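PDB 3GHJ: putative integron gene cassette protein from Uncultured bacterium, which is of unknown function but belongs to the glyoxalase/bleomycin resistance/dioxygenase superfamily, whose paired modules often form metal-dependent active sites. Local coordinates for residues A[89-94]-A[134-139]; A[30-35]-A[73-78]. The protein carries 1 engineered substitution. One frame throughout, in Å; residues are numbered along the deposited sequence.

Interaction 1. Residues A[89-94]-A[134-139]; sequences FSFRVE and HALEFT
Ser-90 and Thr-139 meet through their hydroxyls on one face of a parallel strand pair, while Phe-89, Phe-91, Leu-136 and Phe-138 pack on the other, so that a polar and an apolar contact share one backbone ladder. The segment axes diverge by 22°. In the ladder, Phe-91 N donates to Glu-137 O at 2.9 Å, and Phe-91 O accepts from Thr-139 N at 2.9 Å. Val-93 N then reaches Thr-139 O at 3.0 Å, whereas the bond from Phe-89 N to Ala-135 O, at 3.5 Å, is weak.

Two hydrogen bonds follow one another on the polar face. Ser-90 OG, in one of its two conformers, donates to Thr-139 OG1 at 2.9 Å, and Thr-139 OG1 donates to Glu-137 OE2 at 2.7 Å. A Thr-139 chi1 of -47° places OG1 beside its backbone N, opposite the carbonyl carbon, where it can reach both partners. OG1 comes at the carboxylate from above its plane, 63° out of it, and OE2 is also hydrogen-bonded to Ser-125. The extended Glu-137 chain runs past Ser-90 CB.

Among apolar groups, Phe-89 and Leu-136 lie side by side, Phe-89 CZ 3.6 Å from Leu-136 CD1. The other branch, CD2, comes to the edge of the Phe-91 ring, and Phe-91 CE2 in turn lies in plane at the edge of the Phe-89 ring. Val-93 crosses Phe-138 at roughly a right angle, with its CG1 3.9 Å from Phe-138 CB; Leu-101 of helix 98-107 touches both.

The chemistry thus implies a two-sided strand pair: Val-93 and Phe-138 join it to helix 98-107, while Thr-139 and Ser-125 probably restrain the Glu-137 carboxylate, whose OE1 lies close to Glu-31 of the second subunit.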
ATOM      1  N   PHE A  89       3.767  -0.519   5.261  1.00  7.88           N
ATOM      2  CA  PHE A  89       2.460  -0.101   4.849  1.00  8.09           C
ATOM      3  C   PHE A  89       1.529  -0.016   6.043  1.00  8.08           C
ATOM      4  O   PHE A  89       1.777  -0.611   7.032  1.00  8.94           O
ATOM      5  CB  PHE A  89       1.872  -1.028   3.747  1.00  8.93           C
ATOM      6  CG  PHE A  89       2.023  -2.501   4.033  1.00  8.06           C
ATOM      7  CD1 PHE A  89       3.134  -3.168   3.632  1.00  8.77           C
ATOM      8  CD2 PHE A  89       1.029  -3.195   4.647  1.00  9.24           C
ATOM      9  CE1 PHE A  89       3.292  -4.487   3.906  1.00  9.26           C
ATOM     10  CE2 PHE A  89       1.195  -4.516   4.908  1.00  9.27           C
ATOM     11  CZ  PHE A  89       2.300  -5.158   4.540  1.00  8.87           C
ATOM     12  N   SER A  90       0.440   0.715   5.895  0.74  6.97           N
ATOM     13  CA  SER A  90      -0.491   0.872   7.012  0.74  7.71           C
ATOM     14  C   SER A  90      -1.934   0.709   6.571  0.74  7.98           C
ATOM     15  O   SER A  90      -2.275   0.920   5.402  0.74  8.92           O
ATOM     16  CB  SER A  90      -0.310   2.227   7.696  0.74  9.02           C
ATOM     17  OG  SER A  90      -1.069   3.224   7.042  0.74 10.39           O
ATOM     18  N   PHE A  91      -2.780   0.339   7.524  1.00  8.21           N
ATOM     19  CA  PHE A  91      -4.206   0.205   7.297  1.00  8.38           C
ATOM     20  C   PHE A  91      -4.942   1.270   8.089  1.00  8.38           C
ATOM     21  O   PHE A  91      -4.533   1.628   9.190  1.00  9.27           O
ATOM     22  CB  PHE A  91      -4.679  -1.192   7.724  1.00  9.39           C
ATOM     23  CG  PHE A  91      -3.937  -2.300   7.036  1.00  8.00           C
ATOM     24  CD1 PHE A  91      -4.316  -2.691   5.769  1.00  8.98           C
ATOM     25  CD2 PHE A  91      -2.833  -2.908   7.619  1.00  8.96           C
ATOM     26  CE1 PHE A  91      -3.634  -3.690   5.087  1.00 10.29           C
ATOM     27  CE2 PHE A  91      -2.138  -3.924   6.944  1.00  9.61           C
ATOM     28  CZ  PHE A  91      -2.547  -4.311   5.672  1.00  9.75           C
ATOM     29  N   ARG A  92      -6.041   1.748   7.521  0.54  8.69           N
ATOM     30  CA  ARG A  92      -6.876   2.764   8.140  0.54  8.91           C
ATOM     31  C   ARG A  92      -7.745   2.164   9.236  0.54  9.63           C
ATOM     32  O   ARG A  92      -8.367   1.118   9.031  0.54 11.07           O
ATOM     33  CB  ARG A  92      -7.776   3.380   7.069  0.54  9.63           C
ATOM     34  CG  ARG A  92      -8.648   4.513   7.573  0.54 12.11           C
ATOM     35  CD  ARG A  92      -7.803   5.719   7.953  0.54 14.45           C
ATOM     36  NE  ARG A  92      -8.624   6.877   8.297  0.54 15.89           N
ATOM     37  CZ  ARG A  92      -9.104   7.749   7.416  0.54 18.10           C
ATOM     38  NH1 ARG A  92      -8.850   7.605   6.123  0.54 19.20           N
ATOM     39  NH2 ARG A  92      -9.843   8.769   7.832  0.54 19.57           N
ATOM     40  N   VAL A  93      -7.786   2.825  10.394  1.00 10.71           N
ATOM     41  CA  VAL A  93      -8.713   2.436  11.470  1.00 11.02           C
ATOM     42  C   VAL A  93      -9.262   3.708  12.104  1.00 12.75           C
ATOM     43  O   VAL A  93      -8.728   4.797  11.899  1.00 14.65           O
ATOM     44  CB  VAL A  93      -8.024   1.560  12.555  1.00 11.75           C
ATOM     45  CG1 VAL A  93      -7.324   0.362  11.914  1.00 12.22           C
ATOM     46  CG2 VAL A  93      -7.041   2.382  13.372  1.00 12.31           C
ATOM     47  N   GLU A  94     -10.326   3.566  12.895  1.00 14.48           N
ATOM     48  CA  GLU A  94     -10.890   4.703  13.614  1.00 16.01           C
ATOM     49  C   GLU A  94     -10.069   5.012  14.864  1.00 14.52           C
ATOM     50  O   GLU A  94      -9.532   4.100  15.500  1.00 14.02           O
ATOM     51  CB  GLU A  94     -12.341   4.405  13.996  1.00 20.99           C
ATOM     52  CG  GLU A  94     -13.278   4.313  12.798  1.00 28.55           C
ATOM     53  CD  GLU A  94     -14.600   3.647  13.131  1.00 35.87           C
ATOM     54  OE1 GLU A  94     -14.676   2.941  14.158  1.00 38.60           O
ATOM     55  OE2 GLU A  94     -15.563   3.825  12.357  1.00 37.97           O
ATOM     56  N   HIS A 134       7.890  -7.426   8.363  1.00  8.92           N
ATOM     57  CA  HIS A 134       7.514  -6.170   7.734  1.00  8.69           C
ATOM     58  C   HIS A 134       6.970  -5.218   8.779  1.00  8.58           C
ATOM     59  O   HIS A 134       6.424  -5.643   9.812  1.00  9.94           O
ATOM     60  CB  HIS A 134       6.497  -6.392   6.622  1.00  8.13           C
ATOM     61  CG  HIS A 134       7.067  -7.129   5.460  1.00  8.45           C
ATOM     62  ND1 HIS A 134       8.287  -6.801   4.909  1.00  8.59           N
ATOM     63  CD2 HIS A 134       6.607  -8.197   4.765  1.00  9.25           C
ATOM     64  CE1 HIS A 134       8.549  -7.631   3.913  1.00  9.13           C
ATOM     65  NE2 HIS A 134       7.543  -8.482   3.801  1.00  8.83           N
ATOM     66  N   ALA A 135       7.149  -3.930   8.524  1.00  9.80           N
ATOM     67  CA  ALA A 135       6.722  -2.898   9.451  1.00  9.23           C
ATOM     68  C   ALA A 135       5.293  -2.495   9.129  1.00  8.19           C
ATOM     69  O   ALA A 135       5.059  -1.640   8.267  1.00  9.81           O
ATOM     70  CB  ALA A 135       7.665  -1.696   9.348  1.00 10.64           C
ATOM     71  N   LEU A 136       4.338  -3.128   9.800  1.00  8.28           N
ATOM     72  CA  LEU A 136       2.929  -2.813   9.603  1.00  7.76           C
ATOM     73  C   LEU A 136       2.480  -1.741  10.581  1.00  7.85           C
ATOM     74  O   LEU A 136       3.139  -1.470  11.592  1.00 10.08           O
ATOM     75  CB  LEU A 136       2.059  -4.071   9.741  1.00  9.37           C
ATOM     76  CG  LEU A 136       1.920  -4.949   8.493  1.00  8.39           C
ATOM     77  CD1 LEU A 136       3.283  -5.439   8.012  1.00  9.69           C
ATOM     78  CD2 LEU A 136       0.982  -6.127   8.773  1.00 10.51           C
ATOM     79  N   GLU A 137       1.355  -1.124  10.269  1.00  8.09           N
ATOM     80  CA  GLU A 137       0.865   0.003  11.037  1.00  8.11           C
ATOM     81  C   GLU A 137      -0.651   0.072  10.908  1.00  8.43           C
ATOM     82  O   GLU A 137      -1.209  -0.279   9.860  1.00  8.98           O
ATOM     83  CB  GLU A 137       1.527   1.290  10.523  1.00 10.02           C
ATOM     84  CG  GLU A 137       0.989   2.579  11.114  1.00 10.52           C
ATOM     85  CD  GLU A 137       1.561   3.818  10.453  1.00 13.02           C
ATOM     86  OE1 GLU A 137       2.544   3.702   9.685  1.00 13.14           O
ATOM     87  OE2 GLU A 137       1.012   4.914  10.691  1.00 14.86           O
ATOM     88  N   PHE A 138      -1.315   0.476  11.989  1.00  8.23           N
ATOM     89  CA  PHE A 138      -2.684   0.964  11.918  1.00  8.31           C
ATOM     90  C   PHE A 138      -2.613   2.474  12.098  1.00  8.73           C
ATOM     91  O   PHE A 138      -1.978   2.952  13.044  1.00 10.38           O
ATOM     92  CB  PHE A 138      -3.559   0.380  13.032  1.00  8.47           C
ATOM     93  CG  PHE A 138      -3.808  -1.103  12.930  1.00  9.33           C
ATOM     94  CD1 PHE A 138      -3.867  -1.750  11.709  1.00 11.02           C
ATOM     95  CD2 PHE A 138      -4.043  -1.847  14.079  1.00 12.01           C
ATOM     96  CE1 PHE A 138      -4.117  -3.119  11.644  1.00 11.94           C
ATOM     97  CE2 PHE A 138      -4.291  -3.206  14.015  1.00 11.98           C
ATOM     98  CZ  PHE A 138      -4.339  -3.844  12.801  1.00 11.90           C
ATOM     99  N   THR A 139      -3.252   3.219  11.207  1.00  9.51           N
ATOM    100  CA  THR A 139      -3.247   4.680  11.258  1.00 10.19           C
ATOM    101  C   THR A 139      -4.669   5.184  11.401  1.00  9.65           C
ATOM    102  O   THR A 139      -5.549   4.816  10.622  1.00 11.36           O
ATOM    103  CB  THR A 139      -2.685   5.289   9.958  1.00 11.85           C
ATOM    104  OG1 THR A 139      -1.474   4.615   9.578  1.00 13.98           O
ATOM    105  CG2 THR A 139      -2.419   6.786  10.134  1.00 12.97           C
TER

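Interaction 2. Residues A[30-35]-A[73-78]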
ATOM      1  N   PHE A  30      -5.415   1.270  -2.772  1.00  8.36           N
ATOM      2  CA  PHE A  30      -6.240   0.070  -2.827  1.00  7.67           C
ATOM      3  C   PHE A  30      -5.490  -1.203  -2.420  1.00  7.58           C
ATOM      4  O   PHE A  30      -5.960  -1.957  -1.575  1.00  8.82           O
ATOM      5  CB  PHE A  30      -6.883  -0.111  -4.216  1.00  9.15           C
ATOM      6  CG  PHE A  30      -7.675  -1.385  -4.321  1.00  9.50           C
ATOM      7  CD1 PHE A  30      -8.862  -1.525  -3.616  1.00 11.30           C
ATOM      8  CD2 PHE A  30      -7.200  -2.455  -5.053  1.00 11.57           C
ATOM      9  CE1 PHE A  30      -9.585  -2.728  -3.670  1.00 12.02           C
ATOM     10  CE2 PHE A  30      -7.918  -3.660  -5.111  1.00 12.61           C
ATOM     11  CZ  PHE A  30      -9.106  -3.786  -4.417  1.00 13.27           C
ATOM     12  N   GLU A  31      -4.332  -1.446  -3.016  1.00  9.52           N
ATOM     13  CA  GLU A  31      -3.662  -2.714  -2.805  1.00 10.04           C
ATOM     14  C   GLU A  31      -2.153  -2.574  -2.673  1.00  8.90           C
ATOM     15  O   GLU A  31      -1.551  -1.628  -3.182  1.00  8.91           O
ATOM     16  CB  GLU A  31      -4.085  -3.665  -3.921  1.00 15.37           C
ATOM     17  CG  GLU A  31      -3.043  -4.487  -4.589  1.00 19.93           C
ATOM     18  CD  GLU A  31      -3.530  -4.971  -5.944  1.00 20.21           C
ATOM     19  OE1 GLU A  31      -4.754  -4.888  -6.219  1.00 21.91           O
ATOM     20  OE2 GLU A  31      -2.696  -5.421  -6.740  1.00 18.29           O
ATOM     21  N   VAL A  32      -1.559  -3.491  -1.914  0.72  8.16           N
ATOM     22  CA  VAL A  32      -0.114  -3.623  -1.851  0.72  8.21           C
ATOM     23  C   VAL A  32       0.271  -5.081  -2.041  0.72  7.07           C
ATOM     24  O   VAL A  32      -0.435  -5.982  -1.572  0.72  7.16           O
ATOM     25  CB  VAL A  32       0.446  -3.143  -0.497  0.72 11.27           C
ATOM     26  CG1 VAL A  32       0.265  -1.650  -0.353  0.72 12.63           C
ATOM     27  CG2 VAL A  32      -0.233  -3.880   0.651  0.72 13.16           C
ATOM     28  N   ALA A  33       1.378  -5.311  -2.737  1.00  7.79           N
ATOM     29  CA  ALA A  33       1.973  -6.645  -2.820  1.00  7.55           C
ATOM     30  C   ALA A  33       2.987  -6.787  -1.694  1.00  7.62           C
ATOM     31  O   ALA A  33       3.820  -5.907  -1.474  1.00  8.52           O
ATOM     32  CB  ALA A  33       2.641  -6.852  -4.166  1.00  8.95           C
ATOM     33  N   VAL A  34       2.887  -7.896  -0.973  1.00  7.36           N
ATOM     34  CA  VAL A  34       3.726  -8.150   0.196  1.00  7.52           C
ATOM     35  C   VAL A  34       4.528  -9.418  -0.051  1.00  8.56           C
ATOM     36  O   VAL A  34       3.951 -10.497  -0.239  1.00  8.86           O
ATOM     37  CB  VAL A  34       2.862  -8.344   1.451  1.00  7.80           C
ATOM     38  CG1 VAL A  34       3.742  -8.533   2.678  1.00  8.01           C
ATOM     39  CG2 VAL A  34       1.934  -7.136   1.645  1.00  9.62           C
ATOM     40  N   LYS A  35       5.853  -9.294  -0.072  1.00  7.92           N
ATOM     41  CA  LYS A  35       6.720 -10.462  -0.226  1.00  9.15           C
ATOM     42  C   LYS A  35       6.771 -11.241   1.076  1.00  9.81           C
ATOM     43  O   LYS A  35       7.050 -10.678   2.131  1.00 11.10           O
ATOM     44  CB  LYS A  35       8.133 -10.041  -0.637  1.00 11.54           C
ATOM     45  CG  LYS A  35       8.184  -9.202  -1.905  1.00 15.81           C
ATOM     46  CD  LYS A  35       7.617  -9.946  -3.099  1.00 20.29           C
ATOM     47  CE  LYS A  35       7.777  -9.132  -4.377  1.00 25.06           C
ATOM     48  NZ  LYS A  35       7.342  -9.900  -5.577  1.00 27.56           N
ATOM     49  N   GLY A  73     -10.063  -2.728   0.119  1.00 10.71           N
ATOM     50  CA  GLY A  73      -8.635  -2.837  -0.117  1.00  9.48           C
ATOM     51  C   GLY A  73      -8.245  -4.279  -0.356  1.00  8.96           C
ATOM     52  O   GLY A  73      -9.080  -5.179  -0.274  1.00  9.76           O
HETATM   53  N   MSE A  74      -6.966  -4.495  -0.643  1.00  8.37           N
HETATM   54  CA  MSE A  74      -6.471  -5.828  -0.951  1.00  8.66           C
HETATM   55  C   MSE A  74      -4.995  -5.925  -0.628  1.00  8.38           C
HETATM   56  O   MSE A  74      -4.242  -4.970  -0.828  1.00  9.40           O
HETATM   57  CB  MSE A  74      -6.700  -6.139  -2.427  1.00 10.60           C
HETATM   58  CG  MSE A  74      -6.095  -7.436  -2.947  1.00 11.41           C
HETATM   59 SE   MSE A  74      -6.781  -7.912  -4.718  0.79 15.01          SE
HETATM   60  CE  MSE A  74      -8.478  -8.629  -4.151  1.00 15.75           C
ATOM     61  N   VAL A  75      -4.575  -7.049  -0.058  0.65  7.57           N
ATOM     62  CA  VAL A  75      -3.158  -7.359  -0.025  0.65  8.51           C
ATOM     63  C   VAL A  75      -2.930  -8.560  -0.921  0.65  8.28           C
ATOM     64  O   VAL A  75      -3.771  -9.458  -0.998  0.65  9.44           O
ATOM     65  CB  VAL A  75      -2.619  -7.640   1.398  0.65 11.09           C
ATOM     66  CG1 VAL A  75      -2.689  -6.383   2.256  0.65 11.20           C
ATOM     67  CG2 VAL A  75      -3.366  -8.792   2.046  0.65 12.52           C
ATOM     68  N   VAL A  76      -1.809  -8.555  -1.627  1.00  8.75           N
ATOM     69  CA  VAL A  76      -1.398  -9.697  -2.432  1.00  9.31           C
ATOM     70  C   VAL A  76      -0.127 -10.275  -1.825  1.00  8.95           C
ATOM     71  O   VAL A  76       0.951  -9.694  -1.943  1.00  9.94           O
ATOM     72  CB  VAL A  76      -1.145  -9.335  -3.915  1.00 11.25           C
ATOM     73  CG1 VAL A  76      -0.915 -10.618  -4.728  1.00 13.28           C
ATOM     74  CG2 VAL A  76      -2.313  -8.532  -4.481  1.00 12.99           C
ATOM     75  N   LEU A  77      -0.255 -11.406  -1.145  1.00  8.47           N
ATOM     76  CA  LEU A  77       0.912 -12.048  -0.572  1.00  8.92           C
ATOM     77  C   LEU A  77       1.623 -12.817  -1.675  1.00  9.96           C
ATOM     78  O   LEU A  77       0.988 -13.557  -2.425  1.00 12.21           O
ATOM     79  CB  LEU A  77       0.502 -12.997   0.556  1.00  9.87           C
ATOM     80  CG  LEU A  77      -0.393 -12.412   1.656  1.00  9.31           C
ATOM     81  CD1 LEU A  77      -0.695 -13.487   2.691  1.00 10.40           C
ATOM     82  CD2 LEU A  77       0.261 -11.203   2.321  1.00 10.20           C
ATOM     83  N   GLN A  78       2.933 -12.626  -1.793  1.00  9.61           N
ATOM     84  CA  GLN A  78       3.701 -13.288  -2.849  1.00 10.46           C
ATOM     85  C   GLN A  78       4.902 -13.972  -2.230  1.00 10.59           C
ATOM     86  O   GLN A  78       5.754 -13.313  -1.648  1.00 10.63           O
ATOM     87  CB  GLN A  78       4.164 -12.256  -3.878  1.00 12.43           C
ATOM     88  CG  GLN A  78       3.010 -11.518  -4.535  1.00 14.87           C
ATOM     89  CD  GLN A  78       3.454 -10.411  -5.472  1.00 17.86           C
ATOM     90  OE1 GLN A  78       2.818 -10.159  -6.499  1.00 22.90           O
ATOM     91  NE2 GLN A  78       4.535  -9.736  -5.118  1.00 18.00           N
TER
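Gly-73 begins the second strand beside Phe-30, whose ring CE1 lies 3.7 Å from Gly-73 CA. A chi1 of 177° sets CG of Phe-30 opposite its own N and swings the ring across, with Met-74 N over one ring face. That same N donates to Phe-30 O at 2.9 Å. Met-74, a selenomethionine, runs alongside Glu-31 with its SE 3.9 Å from Glu-31 OE1; the other carboxylate oxygen, OE2, is hydrogen-bonded to His-88 of the second subunit. Val-75 lies alongside Val-32, both pointing to the side of the sheet away from Glu-31 and Met-74. Val-76 is gripped at both ends: its N bonds to Val-32 O at 2.9 Å and its O accepts from Val-34 N at 2.8 Å. Its CG2 packs against the Glu-31 carboxylate. Leu-77 brings CD2 to within 4.0 Å of Val-34 CB, and Gln-78 N donates to Val-34 O at 2.8 Å, its side chain lying near Ala-33 and Lys-35; the ladder runs on to Val-36.

Tyr-46 of helix 39-49 packs on both Val-34 and Leu-77. Strand 63-68 flanks 73-79 antiparallel, and strand 28-36 continues the sheet antiparallel into the second subunit.

Interactions 1 and 2 are the same parallel pairing, made once in each module, and so illustrate the repetition of one topology. Each joins the first and last strands in a four-stranded mixed sheet of order 1-4-3-2, the duplicated pattern of the vicinal oxygen chelate fold. Interaction 2 closes before interaction 1 opens, strand 73-79 leading on to 88-93, and their centres lie about 13 Å apart. The sheets meet where Phe-89 CZ approaches Val-34 CG2 at 3.5 Å, and His-134 NE2 probably hydrogen-bonds to Lys-35 O at 2.8 Å. Strands 88-93 and 28-36 both continue into the second subunit, so the dimer extends both sheets.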